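Local atomic coordinates of ADP-ribose pyrophosphatase (Streptococcus suis, PDB entry 3O8S), a protein that probably hydrolyses ADP-ribose to AMP and ribose 5-phosphate as a Nudix-family pyrophosphatase. Residues Thr73-Ile77 and Asn109-Val114; Ala76-Asp81 and Cys192-Arg197; Lys82-Glu88 and Thr165-Phe171; His134-Pro138 and Gly182-Gln188. All blocks are in the same frame, centred on the assembly; numbering follows the deposited sequence.

Contact 1: residues Thr73-Ile77 and Asn109-Val114; sequences TRAAI and NVVKEV. With EDO (1,2-ethanediol), chain F.
The helix of the Nudix box packs here on the central sheet, with Asn109, Val110, Glu113 and Val114 facing Thr73, Ala75 and Ile77 of strand 70-79. The axes of segments 73-77 and 109-114 approach to 8.2 Å with a crossing angle of -66°. At the polar end Asn109 CG stands anti to the backbone N (chi1 -164°), which sends the amide toward Thr73, and ND2 donates to Thr73 OG1 over 2.9 Å, the oxygen lying in the amide plane although the bond is bent at 135°. Asn109 OD1 accepts from the backbone of Asp101, so both ends of the amide are held. Thr73 OG1 is also hydrogen-bonded to Gly98 O. Glu113, at the first glutamate of the family's REUXEE signature, crosses Thr73 at about a right angle and brings OE1 to 2.9 Å from OG1. Toward Ile77 the interface is hydrocarbon. Threonine suits the border because its CB also meets Val110 CG1, a tight 3.3 Å. The small Ala75 lets the helix settle close, its CA 6.1 Å from that of Val110. The valine branches divide the rest: Val114 CG2 presses on Ala75 CB at 3.4 Å, while Val114 CG1 meets Ile77 CD1 tip to tip at 3.7 Å.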
loop_
_atom_site.group_PDB
_atom_site.type_symbol
_atom_site.label_atom_id
_atom_site.label_comp_id
_atom_site.label_asym_id
_atom_site.label_seq_id
_atom_site.Cartn_x
_atom_site.Cartn_y
_atom_site.Cartn_z
ATOM N N THR A 73 -5.861 -6.551 4.857
ATOM C CA THR A 73 -5.181 -5.669 5.801
ATOM C C THR A 73 -4.832 -6.475 7.035
ATOM O O THR A 73 -5.591 -7.359 7.417
ATOM C CB THR A 73 -6.001 -4.420 6.106
ATOM O OG1 THR A 73 -7.275 -4.789 6.625
ATOM C CG2 THR A 73 -6.163 -3.516 4.888
ATOM N N ARG A 74 -3.643 -6.242 7.596
ATOM C CA ARG A 74 -3.166 -6.912 8.819
ATOM C C ARG A 74 -2.618 -5.878 9.757
ATOM O O ARG A 74 -1.823 -5.020 9.327
ATOM C CB ARG A 74 -2.093 -7.979 8.523
ATOM C CG ARG A 74 -2.565 -9.185 7.699
ATOM C CD ARG A 74 -3.381 -10.187 8.494
ATOM N NE ARG A 74 -4.470 -10.714 7.671
ATOM C CZ ARG A 74 -5.516 -11.390 8.134
ATOM N NH1 ARG A 74 -5.617 -11.671 9.426
ATOM N NH2 ARG A 74 -6.462 -11.808 7.304
ATOM N N ALA A 75 -3.032 -5.931 11.032
ATOM C CA ALA A 75 -2.544 -4.980 12.030
ATOM C C ALA A 75 -1.478 -5.614 12.917
ATOM O O ALA A 75 -1.687 -6.698 13.446
ATOM C CB ALA A 75 -3.694 -4.461 12.880
ATOM N N ALA A 76 -0.335 -4.940 13.059
ATOM C CA ALA A 76 0.779 -5.387 13.907
ATOM C C ALA A 76 0.847 -4.475 15.132
ATOM O O ALA A 76 1.137 -3.297 14.988
ATOM C CB ALA A 76 2.082 -5.333 13.124
ATOM N N ILE A 77 0.514 -4.997 16.306
ATOM C CA ILE A 77 0.458 -4.248 17.570
ATOM C C ILE A 77 1.495 -4.818 18.532
ATOM O O ILE A 77 1.491 -6.008 18.796
ATOM C CB ILE A 77 -0.992 -4.300 18.174
ATOM C CG1 ILE A 77 -2.061 -3.832 17.143
ATOM C CG2 ILE A 77 -1.105 -3.489 19.514
ATOM C CD1 ILE A 77 -3.404 -4.579 17.292
ATOM N N ASN A 109 -10.427 0.432 7.980
ATOM C CA ASN A 109 -10.641 -1.002 7.965
ATOM C C ASN A 109 -9.785 -1.735 9.035
ATOM O O ASN A 109 -10.362 -2.525 9.781
ATOM C CB ASN A 109 -10.373 -1.559 6.574
ATOM C CG ASN A 109 -10.915 -2.932 6.378
ATOM O OD1 ASN A 109 -12.108 -3.131 6.142
ATOM N ND2 ASN A 109 -10.042 -3.910 6.476
ATOM N N VAL A 110 -8.448 -1.462 9.142
ATOM C CA VAL A 110 -7.613 -2.149 10.158
ATOM C C VAL A 110 -8.065 -1.819 11.574
ATOM O O VAL A 110 -8.169 -2.722 12.389
ATOM C CB VAL A 110 -6.062 -1.980 10.071
ATOM C CG1 VAL A 110 -5.466 -2.865 9.021
ATOM C CG2 VAL A 110 -5.618 -0.537 9.916
ATOM N N VAL A 111 -8.291 -0.537 11.866
ATOM C CA VAL A 111 -8.733 -0.050 13.175
ATOM C C VAL A 111 -10.060 -0.724 13.598
ATOM O O VAL A 111 -10.184 -1.116 14.760
ATOM C CB VAL A 111 -8.848 1.498 13.172
ATOM C CG1 VAL A 111 -9.492 2.022 14.456
ATOM C CG2 VAL A 111 -7.478 2.139 12.948
ATOM N N LYS A 112 -11.044 -0.834 12.673
ATOM C CA LYS A 112 -12.334 -1.454 12.974
ATOM C C LYS A 112 -12.158 -2.960 13.191
ATOM O O LYS A 112 -12.788 -3.521 14.084
ATOM C CB LYS A 112 -13.380 -1.178 11.866
ATOM N N GLU A 113 -11.289 -3.604 12.387
ATOM C CA GLU A 113 -11.015 -5.035 12.504
ATOM C C GLU A 113 -10.330 -5.371 13.815
ATOM O O GLU A 113 -10.591 -6.436 14.353
ATOM C CB GLU A 113 -10.161 -5.527 11.342
ATOM C CG GLU A 113 -10.970 -5.846 10.101
ATOM C CD GLU A 113 -10.141 -5.960 8.839
ATOM O OE1 GLU A 113 -8.950 -5.569 8.858
ATOM O OE2 GLU A 113 -10.697 -6.416 7.814
ATOM N N VAL A 114 -9.446 -4.485 14.320
ATOM C CA VAL A 114 -8.738 -4.696 15.594
ATOM C C VAL A 114 -9.745 -4.629 16.719
ATOM O O VAL A 114 -9.705 -5.483 17.605
ATOM C CB VAL A 114 -7.566 -3.711 15.828
ATOM C CG1 VAL A 114 -6.992 -3.860 17.231
ATOM C CG2 VAL A 114 -6.482 -3.933 14.796
HETATM C C1 EDO F . -9.282 -13.338 12.228
HETATM O O1 EDO F . -10.284 -13.101 11.233
HETATM C C2 EDO F . -7.989 -12.660 11.801
HETATM O O2 EDO F . -7.225 -13.544 10.978
#

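Contact 2: residues Ala76-Asp81 and Cys192-Arg197; sequences AIFQED and CLEASR
This is a helix-on-sheet contact closed at its rim by a salt bridge: Ala76, Phe78 and Asp81 meet the C-terminal helix 186-197 through Cys192, Leu193, Ser196 and Arg197, as part of the alpha-beta-alpha sandwich of the Nudix fold. The axes of strand 76-79 and helix segment 192-197 approach to 9.1 Å. At the buried end two small residues allow close approach, Ala76 CB lying 3.6 Å from Cys192 CB. Beyond them Phe78, its CG set beside the backbone N (chi1 -66°), lies against one turn of the helix. Its CZ comes within 3.3 Å of Leu193 N, Cys192 CB lies at the ring edge, and Ser196 OG sits over one face, displaced toward the rim. That hydroxyl donates to Leu193 O over 2.7 Å, a bond back into its own helix that satisfies it beside the ring. Leu193 CD1 reaches on to Asp81 CB at 3.7 Å. Glu80 and Asp81 both have left-handed backbone conformations, which turn the chain toward the next strand and carry the Asp81 carboxylate to the helix. Arg197, extended from CG to NE, grips Asp81 OD2 side-on, with NE at 3.2 Å and NH2 at 3.1 Å. Both nitrogens come from the same face of the carboxylate, whose plane stands 84° from the guanidinium. Deeper in the interface, Phe78 also leans on Ile83 of strand 82-87 and Leu151 of strand 145-157, while Cys192 touches Val128 of strand 120-132.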
loop_
_atom_site.group_PDB
_atom_site.type_symbol
_atom_site.label_atom_id
_atom_site.label_comp_id
_atom_site.label_asym_id
_atom_site.label_seq_id
_atom_site.Cartn_x
_atom_site.Cartn_y
_atom_site.Cartn_z
ATOM N N ALA A 76 -0.335 -4.940 13.059
ATOM C CA ALA A 76 0.779 -5.387 13.907
ATOM C C ALA A 76 0.847 -4.475 15.132
ATOM O O ALA A 76 1.137 -3.297 14.988
ATOM C CB ALA A 76 2.082 -5.333 13.124
ATOM N N ILE A 77 0.514 -4.997 16.306
ATOM C CA ILE A 77 0.458 -4.248 17.570
ATOM C C ILE A 77 1.495 -4.818 18.532
ATOM O O ILE A 77 1.491 -6.008 18.796
ATOM C CB ILE A 77 -0.992 -4.300 18.174
ATOM C CG1 ILE A 77 -2.061 -3.832 17.143
ATOM C CG2 ILE A 77 -1.105 -3.489 19.514
ATOM C CD1 ILE A 77 -3.404 -4.579 17.292
ATOM N N PHE A 78 2.354 -3.960 19.085
ATOM C CA PHE A 78 3.416 -4.397 20.001
ATOM C C PHE A 78 3.295 -3.797 21.399
ATOM O O PHE A 78 2.905 -2.648 21.560
ATOM C CB PHE A 78 4.812 -4.057 19.409
ATOM C CG PHE A 78 5.128 -4.832 18.147
ATOM C CD1 PHE A 78 4.776 -4.334 16.896
ATOM C CD2 PHE A 78 5.734 -6.084 18.211
ATOM C CE1 PHE A 78 5.049 -5.066 15.724
ATOM C CE2 PHE A 78 6.010 -6.809 17.044
ATOM C CZ PHE A 78 5.637 -6.307 15.809
ATOM N N GLN A 79 3.672 -4.587 22.397
ATOM C CA GLN A 79 3.785 -4.223 23.809
ATOM C C GLN A 79 5.004 -4.984 24.322
ATOM O O GLN A 79 5.029 -6.208 24.202
ATOM C CB GLN A 79 2.483 -4.533 24.602
ATOM C CG GLN A 79 1.316 -3.554 24.297
ATOM C CD GLN A 79 1.569 -2.109 24.724
ATOM O OE1 GLN A 79 1.581 -1.778 25.907
ATOM N NE2 GLN A 79 1.755 -1.207 23.769
ATOM N N GLU A 80 6.063 -4.269 24.744
ATOM C CA GLU A 80 7.348 -4.855 25.182
ATOM C C GLU A 80 7.978 -5.726 24.065
ATOM O O GLU A 80 8.554 -6.780 24.355
ATOM C CB GLU A 80 7.180 -5.687 26.467
ATOM C CG GLU A 80 7.379 -4.903 27.749
ATOM C CD GLU A 80 6.199 -4.077 28.213
ATOM O OE1 GLU A 80 5.039 -4.518 28.038
ATOM O OE2 GLU A 80 6.443 -3.004 28.807
ATOM N N ASP A 81 7.825 -5.293 22.792
ATOM C CA ASP A 81 8.311 -5.957 21.582
ATOM C C ASP A 81 7.648 -7.356 21.371
ATOM O O ASP A 81 8.143 -8.147 20.569
ATOM C CB ASP A 81 9.855 -6.042 21.566
ATOM C CG ASP A 81 10.576 -4.717 21.324
ATOM O OD1 ASP A 81 9.965 -3.801 20.727
ATOM O OD2 ASP A 81 11.766 -4.621 21.670
ATOM N N CYS A 192 7.463 -6.758 10.838
ATOM C CA CYS A 192 6.630 -5.829 11.620
ATOM C C CYS A 192 7.363 -5.366 12.886
ATOM O O CYS A 192 7.344 -4.167 13.175
ATOM C CB CYS A 192 5.287 -6.471 11.957
ATOM S SG CYS A 192 4.218 -6.736 10.520
ATOM N N LEU A 193 8.074 -6.293 13.602
ATOM C CA LEU A 193 8.857 -5.932 14.805
ATOM C C LEU A 193 9.965 -4.927 14.454
ATOM O O LEU A 193 10.125 -3.906 15.143
ATOM C CB LEU A 193 9.447 -7.175 15.491
ATOM C CG LEU A 193 10.377 -6.945 16.713
ATOM C CD1 LEU A 193 9.659 -6.226 17.851
ATOM C CD2 LEU A 193 10.943 -8.241 17.207
ATOM N N GLU A 194 10.698 -5.203 13.360
ATOM C CA GLU A 194 11.747 -4.329 12.860
ATOM C C GLU A 194 11.154 -2.928 12.558
ATOM O O GLU A 194 11.748 -1.939 12.968
ATOM C CB GLU A 194 12.431 -4.957 11.626
ATOM C CG GLU A 194 13.691 -4.239 11.161
ATOM C CD GLU A 194 14.187 -4.638 9.780
ATOM O OE1 GLU A 194 13.952 -5.804 9.376
ATOM O OE2 GLU A 194 14.804 -3.783 9.099
ATOM N N ALA A 195 9.965 -2.850 11.907
ATOM C CA ALA A 195 9.277 -1.572 11.651
ATOM C C ALA A 195 8.918 -0.851 12.964
ATOM O O ALA A 195 9.120 0.367 13.063
ATOM C CB ALA A 195 8.020 -1.796 10.826
ATOM N N SER A 196 8.452 -1.595 13.988
ATOM C CA SER A 196 8.130 -0.969 15.276
ATOM C C SER A 196 9.360 -0.412 15.991
ATOM O O SER A 196 9.201 0.503 16.806
ATOM C CB SER A 196 7.410 -1.942 16.212
ATOM O OG SER A 196 8.317 -2.825 16.839
ATOM N N ARG A 197 10.562 -0.997 15.739
ATOM C CA ARG A 197 11.817 -0.577 16.369
ATOM C C ARG A 197 12.564 0.520 15.580
ATOM O O ARG A 197 13.565 1.037 16.067
ATOM C CB ARG A 197 12.756 -1.786 16.544
ATOM C CG ARG A 197 12.364 -2.740 17.682
ATOM C CD ARG A 197 13.169 -4.023 17.593
ATOM N NE ARG A 197 13.040 -4.861 18.794
ATOM C CZ ARG A 197 13.446 -6.131 18.874
ATOM N NH1 ARG A 197 14.009 -6.725 17.826
ATOM N NH2 ARG A 197 13.284 -6.818 20.000
#

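Contact 3: residues Lys82-Glu88 and Thr165-Phe171; sequences KILLVQE and TVASGFF. With EDO (1,2-ethanediol), chain C.
Ile83 pairs with Phe171 and Leu85 with Gly169 in an antiparallel alignment that places strand 167-171 beside strand 82-87. Ile83 N donates to Phe171 O at 2.8 Å, and Phe171 N answers to Ile83 O at 2.9 Å. Leu85 N donates to Gly169 O at 3.0 Å. Near the end come bonds from Gln87 N to Ala167 O and from Val166 N to Gln87 O, each 2.9 Å.

On one side of the sheet, Leu84 CG lies anti to the backbone N (chi1 179°), which carries CD1 over the Phe170 ring in a CH-pi contact, 4.1 Å from its centroid and 18° off the normal. Val86 CB meets Thr165 CG2 at 3.8 Å. On the other side Leu85 CD1 touches Phe171 CD1 obliquely at 3.7 Å; glycine suits position 169 because the Phe171 ring leans over that backbone.

Farther out, Trp93 meets Phe171 edge-to-face, and Leu84 and Val86 rest on Ala118 of the Nudix helix. Thr165 OG1 bonds Glu117 O, which is consistent with the methyl being held toward Val86. An ethanediol, probably from the crystallisation liquor, takes a hydrogen bond from Ser168 OG at the margin.

Backbone N-H and C=O groups thus set most of the alignment, while Leu84 with Phe170 on one face and Leu85 with Phe171 on the other add hydrocarbon, with polar Ser168 and Gln87 toward the far end.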
loop_
_atom_site.group_PDB
_atom_site.type_symbol
_atom_site.label_atom_id
_atom_site.label_comp_id
_atom_site.label_asym_id
_atom_site.label_seq_id
_atom_site.Cartn_x
_atom_site.Cartn_y
_atom_site.Cartn_z
ATOM N N LYS A 82 6.522 -7.642 22.076
ATOM C CA LYS A 82 5.703 -8.842 21.891
ATOM C C LYS A 82 4.555 -8.468 20.943
ATOM O O LYS A 82 3.994 -7.380 21.088
ATOM C CB LYS A 82 5.172 -9.391 23.220
ATOM C CG LYS A 82 6.219 -10.029 24.108
ATOM C CD LYS A 82 5.567 -10.540 25.388
ATOM C CE LYS A 82 6.537 -11.232 26.312
ATOM N NZ LYS A 82 5.827 -12.053 27.330
ATOM N N ILE A 83 4.206 -9.346 19.968
ATOM C CA ILE A 83 3.175 -8.990 18.985
ATOM C C ILE A 83 1.771 -9.491 19.384
ATOM O O ILE A 83 1.643 -10.590 19.921
ATOM C CB ILE A 83 3.579 -9.486 17.563
ATOM C CG1 ILE A 83 2.794 -8.712 16.461
ATOM C CG2 ILE A 83 3.476 -11.065 17.427
ATOM C CD1 ILE A 83 3.456 -8.707 15.075
ATOM N N LEU A 84 0.711 -8.703 19.077
ATOM C CA LEU A 84 -0.649 -9.174 19.359
ATOM C C LEU A 84 -1.153 -10.138 18.250
ATOM O O LEU A 84 -1.174 -9.791 17.057
ATOM C CB LEU A 84 -1.672 -8.042 19.573
ATOM C CG LEU A 84 -3.088 -8.604 19.829
ATOM C CD1 LEU A 84 -3.453 -8.693 21.300
ATOM C CD2 LEU A 84 -4.110 -7.979 18.944
ATOM N N LEU A 85 -1.602 -11.323 18.666
ATOM C CA LEU A 85 -2.165 -12.339 17.764
ATOM C C LEU A 85 -3.536 -12.742 18.258
ATOM O O LEU A 85 -3.783 -12.729 19.466
ATOM C CB LEU A 85 -1.255 -13.582 17.623
ATOM C CG LEU A 85 0.158 -13.328 17.069
ATOM C CD1 LEU A 85 1.056 -14.490 17.325
ATOM C CD2 LEU A 85 0.150 -12.938 15.595
ATOM N N VAL A 86 -4.435 -13.053 17.318
ATOM C CA VAL A 86 -5.795 -13.496 17.603
ATOM C C VAL A 86 -5.944 -14.932 17.114
ATOM O O VAL A 86 -5.382 -15.304 16.074
ATOM C CB VAL A 86 -6.903 -12.555 17.055
ATOM C CG1 VAL A 86 -6.955 -11.251 17.853
ATOM C CG2 VAL A 86 -6.742 -12.276 15.558
ATOM N N GLN A 87 -6.663 -15.748 17.888
ATOM C CA GLN A 87 -6.869 -17.156 17.570
ATOM C C GLN A 87 -8.245 -17.376 16.968
ATOM O O GLN A 87 -9.239 -16.849 17.480
ATOM C CB GLN A 87 -6.704 -18.011 18.831
ATOM C CG GLN A 87 -6.569 -19.505 18.557
ATOM C CD GLN A 87 -6.578 -20.319 19.822
ATOM O OE1 GLN A 87 -7.257 -19.987 20.795
ATOM N NE2 GLN A 87 -5.823 -21.405 19.830
ATOM N N GLU A 88 -8.300 -18.213 15.909
ATOM C CA GLU A 88 -9.527 -18.566 15.211
ATOM C C GLU A 88 -10.005 -19.966 15.615
ATOM O O GLU A 88 -9.253 -20.693 16.268
ATOM C CB GLU A 88 -9.307 -18.470 13.698
ATOM C CG GLU A 88 -9.338 -17.044 13.196
ATOM C CD GLU A 88 -8.982 -16.915 11.732
ATOM O OE1 GLU A 88 -7.789 -17.083 11.394
ATOM O OE2 GLU A 88 -9.893 -16.620 10.925
ATOM N N THR A 165 -13.141 -14.437 16.316
ATOM C CA THR A 165 -11.996 -14.988 17.054
ATOM C C THR A 165 -12.426 -15.484 18.418
ATOM O O THR A 165 -13.517 -15.136 18.884
ATOM C CB THR A 165 -10.858 -13.942 17.166
ATOM O OG1 THR A 165 -11.261 -12.866 18.017
ATOM C CG2 THR A 165 -10.394 -13.438 15.820
ATOM N N VAL A 166 -11.564 -16.299 19.064
ATOM C CA VAL A 166 -11.903 -16.969 20.335
ATOM C C VAL A 166 -10.916 -16.637 21.482
ATOM O O VAL A 166 -11.237 -16.893 22.639
ATOM C CB VAL A 166 -12.054 -18.513 20.129
ATOM C CG1 VAL A 166 -13.279 -18.828 19.274
ATOM C CG2 VAL A 166 -10.800 -19.142 19.507
ATOM N N ALA A 167 -9.746 -16.039 21.159
ATOM C CA ALA A 167 -8.705 -15.615 22.115
ATOM C C ALA A 167 -7.717 -14.653 21.450
ATOM O O ALA A 167 -7.725 -14.490 20.227
ATOM C CB ALA A 167 -7.961 -16.827 22.673
ATOM N N SER A 168 -6.875 -14.011 22.271
ATOM C CA SER A 168 -5.837 -13.067 21.869
ATOM C C SER A 168 -4.730 -13.038 22.924
ATOM O O SER A 168 -4.944 -13.450 24.057
ATOM C CB SER A 168 -6.418 -11.673 21.668
ATOM O OG SER A 168 -6.791 -11.152 22.932
ATOM N N GLY A 169 -3.553 -12.596 22.534
ATOM C CA GLY A 169 -2.428 -12.540 23.450
ATOM C C GLY A 169 -1.225 -11.865 22.845
ATOM O O GLY A 169 -1.158 -11.691 21.626
ATOM N N PHE A 170 -0.279 -11.456 23.698
ATOM C CA PHE A 170 0.980 -10.878 23.247
ATOM C C PHE A 170 2.011 -11.979 23.270
ATOM O O PHE A 170 2.178 -12.668 24.286
ATOM C CB PHE A 170 1.395 -9.666 24.078
ATOM C CG PHE A 170 0.575 -8.448 23.739
ATOM C CD1 PHE A 170 0.918 -7.638 22.657
ATOM C CD2 PHE A 170 -0.535 -8.100 24.506
ATOM C CE1 PHE A 170 0.160 -6.513 22.342
ATOM C CE2 PHE A 170 -1.284 -6.962 24.196
ATOM C CZ PHE A 170 -0.928 -6.171 23.119
ATOM N N PHE A 171 2.642 -12.201 22.121
ATOM C CA PHE A 171 3.590 -13.293 21.977
ATOM C C PHE A 171 4.947 -12.794 21.560
ATOM O O PHE A 171 5.048 -11.933 20.696
ATOM C CB PHE A 171 3.073 -14.323 20.948
ATOM C CG PHE A 171 1.796 -15.011 21.354
ATOM C CD1 PHE A 171 0.559 -14.474 21.015
ATOM C CD2 PHE A 171 1.827 -16.211 22.060
ATOM C CE1 PHE A 171 -0.623 -15.111 21.393
ATOM C CE2 PHE A 171 0.641 -16.856 22.429
ATOM C CZ PHE A 171 -0.577 -16.305 22.089
HETATM C C1 EDO C . -6.583 -8.198 24.336
HETATM O O1 EDO C . -6.606 -8.468 22.909
HETATM C C2 EDO C . -5.227 -7.783 24.905
HETATM O O2 EDO C . -4.381 -8.928 25.036
#

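Contact 4: residues His134-Pro138 and Gly182-Gln188; sequences HKNNP and GKNTAEQ. With EDO (1,2-ethanediol), chain F.
Gln188 OE1 is gripped from one face of its plane by two donors, Asn137 ND2 at 3.0 Å and Thr185 N at 3.1 Å. The amide's other end completes a reciprocal pair, Gln188 NE2 donating to Asn137 OD1 at 3.0 Å with a fairly straight angle of 163°. The two amide planes are turned 45° apart, and each donor approaches its acceptor tilted out of the carbonyl plane. Asn137 is the first residue to leave the helical conformation after helix 133-136; its CG lies beside the backbone N (chi1 -58°), which puts the amide toward Gln188. Its ND2 also donates to Leu181 O.

On the opposing segment Thr185 is the N-cap of helix 186-197. Thr185 OG1 accepts from Gln188 N at 3.2 Å while Gln188 OE1 takes Thr185 N, a capping box in which glutamine fills the place where glutamate is common. The Thr185 methyl, CG2, packs 3.7 Å from Asn136 O, and a water bridges that carbonyl, at 2.9 Å, to Thr185 OG1. Asn137 CB packs 3.6 Å from Gly182 O.

Nearby, Asn136 ND2 bonds Asp206 at the C terminus, and Lys183 pairs with Glu88 while also donating to an ethanediol.

Because one glutamine amide serves both the cap and the asparagine, the start of helix 186-197 and the exit of helix 133-136 are tied together, and neutral amides do this with no charge to bury.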
loop_
_atom_site.group_PDB
_atom_site.type_symbol
_atom_site.label_atom_id
_atom_site.label_comp_id
_atom_site.label_asym_id
_atom_site.label_seq_id
_atom_site.Cartn_x
_atom_site.Cartn_y
_atom_site.Cartn_z
ATOM N N HIS A 134 0.829 -14.368 -3.301
ATOM C CA HIS A 134 1.441 -15.428 -4.119
ATOM C C HIS A 134 2.971 -15.495 -3.968
ATOM O O HIS A 134 3.530 -16.587 -3.988
ATOM C CB HIS A 134 1.079 -15.251 -5.597
ATOM C CG HIS A 134 1.537 -16.374 -6.474
ATOM N ND1 HIS A 134 2.453 -16.165 -7.491
ATOM C CD2 HIS A 134 1.197 -17.685 -6.452
ATOM C CE1 HIS A 134 2.631 -17.347 -8.064
ATOM N NE2 HIS A 134 1.895 -18.293 -7.474
ATOM N N LYS A 135 3.633 -14.337 -3.798
ATOM C CA LYS A 135 5.088 -14.256 -3.677
ATOM C C LYS A 135 5.592 -14.426 -2.237
ATOM O O LYS A 135 6.782 -14.702 -2.053
ATOM C CB LYS A 135 5.580 -12.898 -4.207
ATOM C CG LYS A 135 5.517 -12.728 -5.721
ATOM C CD LYS A 135 6.058 -11.363 -6.114
ATOM C CE LYS A 135 5.758 -11.000 -7.540
ATOM N NZ LYS A 135 6.435 -9.730 -7.917
ATOM N N ASN A 136 4.711 -14.261 -1.227
ATOM C CA ASN A 136 5.118 -14.254 0.182
ATOM C C ASN A 136 4.407 -15.250 1.115
ATOM O O ASN A 136 4.922 -15.488 2.211
ATOM C CB ASN A 136 4.907 -12.840 0.749
ATOM C CG ASN A 136 5.742 -11.790 0.051
ATOM O OD1 ASN A 136 6.896 -11.535 0.419
ATOM N ND2 ASN A 136 5.203 -11.210 -1.019
ATOM N N ASN A 137 3.222 -15.765 0.748
ATOM C CA ASN A 137 2.464 -16.666 1.643
ATOM C C ASN A 137 2.077 -17.993 0.954
ATOM O O ASN A 137 1.857 -17.991 -0.257
ATOM C CB ASN A 137 1.218 -15.956 2.204
ATOM C CG ASN A 137 1.556 -14.697 2.967
ATOM O OD1 ASN A 137 1.884 -13.655 2.382
ATOM N ND2 ASN A 137 1.538 -14.778 4.293
ATOM N N PRO A 138 1.995 -19.123 1.723
ATOM C CA PRO A 138 1.685 -20.444 1.120
ATOM C C PRO A 138 0.485 -20.489 0.157
ATOM O O PRO A 138 -0.673 -20.364 0.557
ATOM C CB PRO A 138 1.412 -21.324 2.344
ATOM C CG PRO A 138 2.238 -20.745 3.404
ATOM C CD PRO A 138 2.273 -19.259 3.171
ATOM N N GLY A 182 -0.864 -18.698 5.696
ATOM C CA GLY A 182 -1.497 -18.029 4.557
ATOM C C GLY A 182 -1.829 -16.572 4.867
ATOM O O GLY A 182 -1.869 -15.732 3.964
ATOM N N LYS A 183 -2.032 -16.259 6.161
ATOM C CA LYS A 183 -2.345 -14.918 6.656
ATOM C C LYS A 183 -1.083 -14.165 7.054
ATOM O O LYS A 183 -0.959 -12.990 6.719
ATOM C CB LYS A 183 -3.325 -14.983 7.839
ATOM C CG LYS A 183 -4.732 -15.288 7.376
ATOM C CD LYS A 183 -5.709 -15.377 8.504
ATOM C CE LYS A 183 -7.078 -15.584 7.921
ATOM N NZ LYS A 183 -8.087 -15.793 8.972
ATOM N N ASN A 184 -0.145 -14.829 7.750
ATOM C CA ASN A 184 1.105 -14.196 8.174
ATOM C C ASN A 184 2.182 -15.231 8.488
ATOM O O ASN A 184 1.950 -16.133 9.283
ATOM C CB ASN A 184 0.881 -13.267 9.408
ATOM C CG ASN A 184 -0.146 -13.793 10.399
ATOM O OD1 ASN A 184 -1.196 -13.196 10.598
ATOM N ND2 ASN A 184 0.093 -14.953 10.998
ATOM N N THR A 185 3.365 -15.080 7.879
ATOM C CA THR A 185 4.531 -15.925 8.148
ATOM C C THR A 185 5.300 -15.337 9.348
ATOM O O THR A 185 5.090 -14.165 9.702
ATOM C CB THR A 185 5.446 -15.996 6.905
ATOM O OG1 THR A 185 5.873 -14.671 6.600
ATOM C CG2 THR A 185 4.772 -16.631 5.681
ATOM N N ALA A 186 6.223 -16.129 9.943
ATOM C CA ALA A 186 7.087 -15.678 11.050
ATOM C C ALA A 186 7.981 -14.506 10.567
ATOM O O ALA A 186 8.189 -13.526 11.292
ATOM C CB ALA A 186 7.934 -16.846 11.553
ATOM N N GLU A 187 8.404 -14.580 9.294
ATOM C CA GLU A 187 9.222 -13.600 8.583
ATOM C C GLU A 187 8.498 -12.250 8.524
ATOM O O GLU A 187 9.108 -11.215 8.841
ATOM C CB GLU A 187 9.557 -14.102 7.164
ATOM C CG GLU A 187 10.475 -15.323 7.096
ATOM C CD GLU A 187 9.922 -16.706 7.427
ATOM O OE1 GLU A 187 8.764 -17.006 7.056
ATOM O OE2 GLU A 187 10.677 -17.512 8.019
ATOM N N GLN A 188 7.186 -12.259 8.166
ATOM C CA GLN A 188 6.366 -11.032 8.117
ATOM C C GLN A 188 6.185 -10.429 9.508
ATOM O O GLN A 188 6.234 -9.211 9.634
ATOM C CB GLN A 188 5.004 -11.272 7.440
ATOM C CG GLN A 188 5.157 -11.523 5.924
ATOM C CD GLN A 188 3.951 -12.138 5.250
ATOM O OE1 GLN A 188 3.057 -12.704 5.880
ATOM N NE2 GLN A 188 3.893 -12.030 3.935
HETATM C C1 EDO F . -9.282 -13.338 12.228
HETATM O O1 EDO F . -10.284 -13.101 11.233
HETATM C C2 EDO F . -7.989 -12.660 11.801
HETATM O O2 EDO F . -7.225 -13.544 10.978
HETATM O O HOH W 1 7.151 -11.764 3.061
HETATM O O HOH W 2 6.952 -14.523 3.998
#

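From the N terminus, strand 70-79 opens contacts 1 and 2 from the same stretch, and strand 82-87, its hairpin partner, opens contact 3. Contact 1 closes first, at the Nudix helix, so it crosses contact 3, which closes only at 165-171. Contact 4 opens at 134-138, after contact 1 is complete, and crosses contact 3 before closing at 182-188. Contact 2 closes last, at 192-197, and its long loop encloses both 3 and 4. Contacts 1 and 2 put helices on opposite faces of strand 70-79, contact 3 widens the sheet, and contact 4 fixes the start of the helix used by contact 2. A Glu88-Lys183 salt bridge joins contacts 3 and 4.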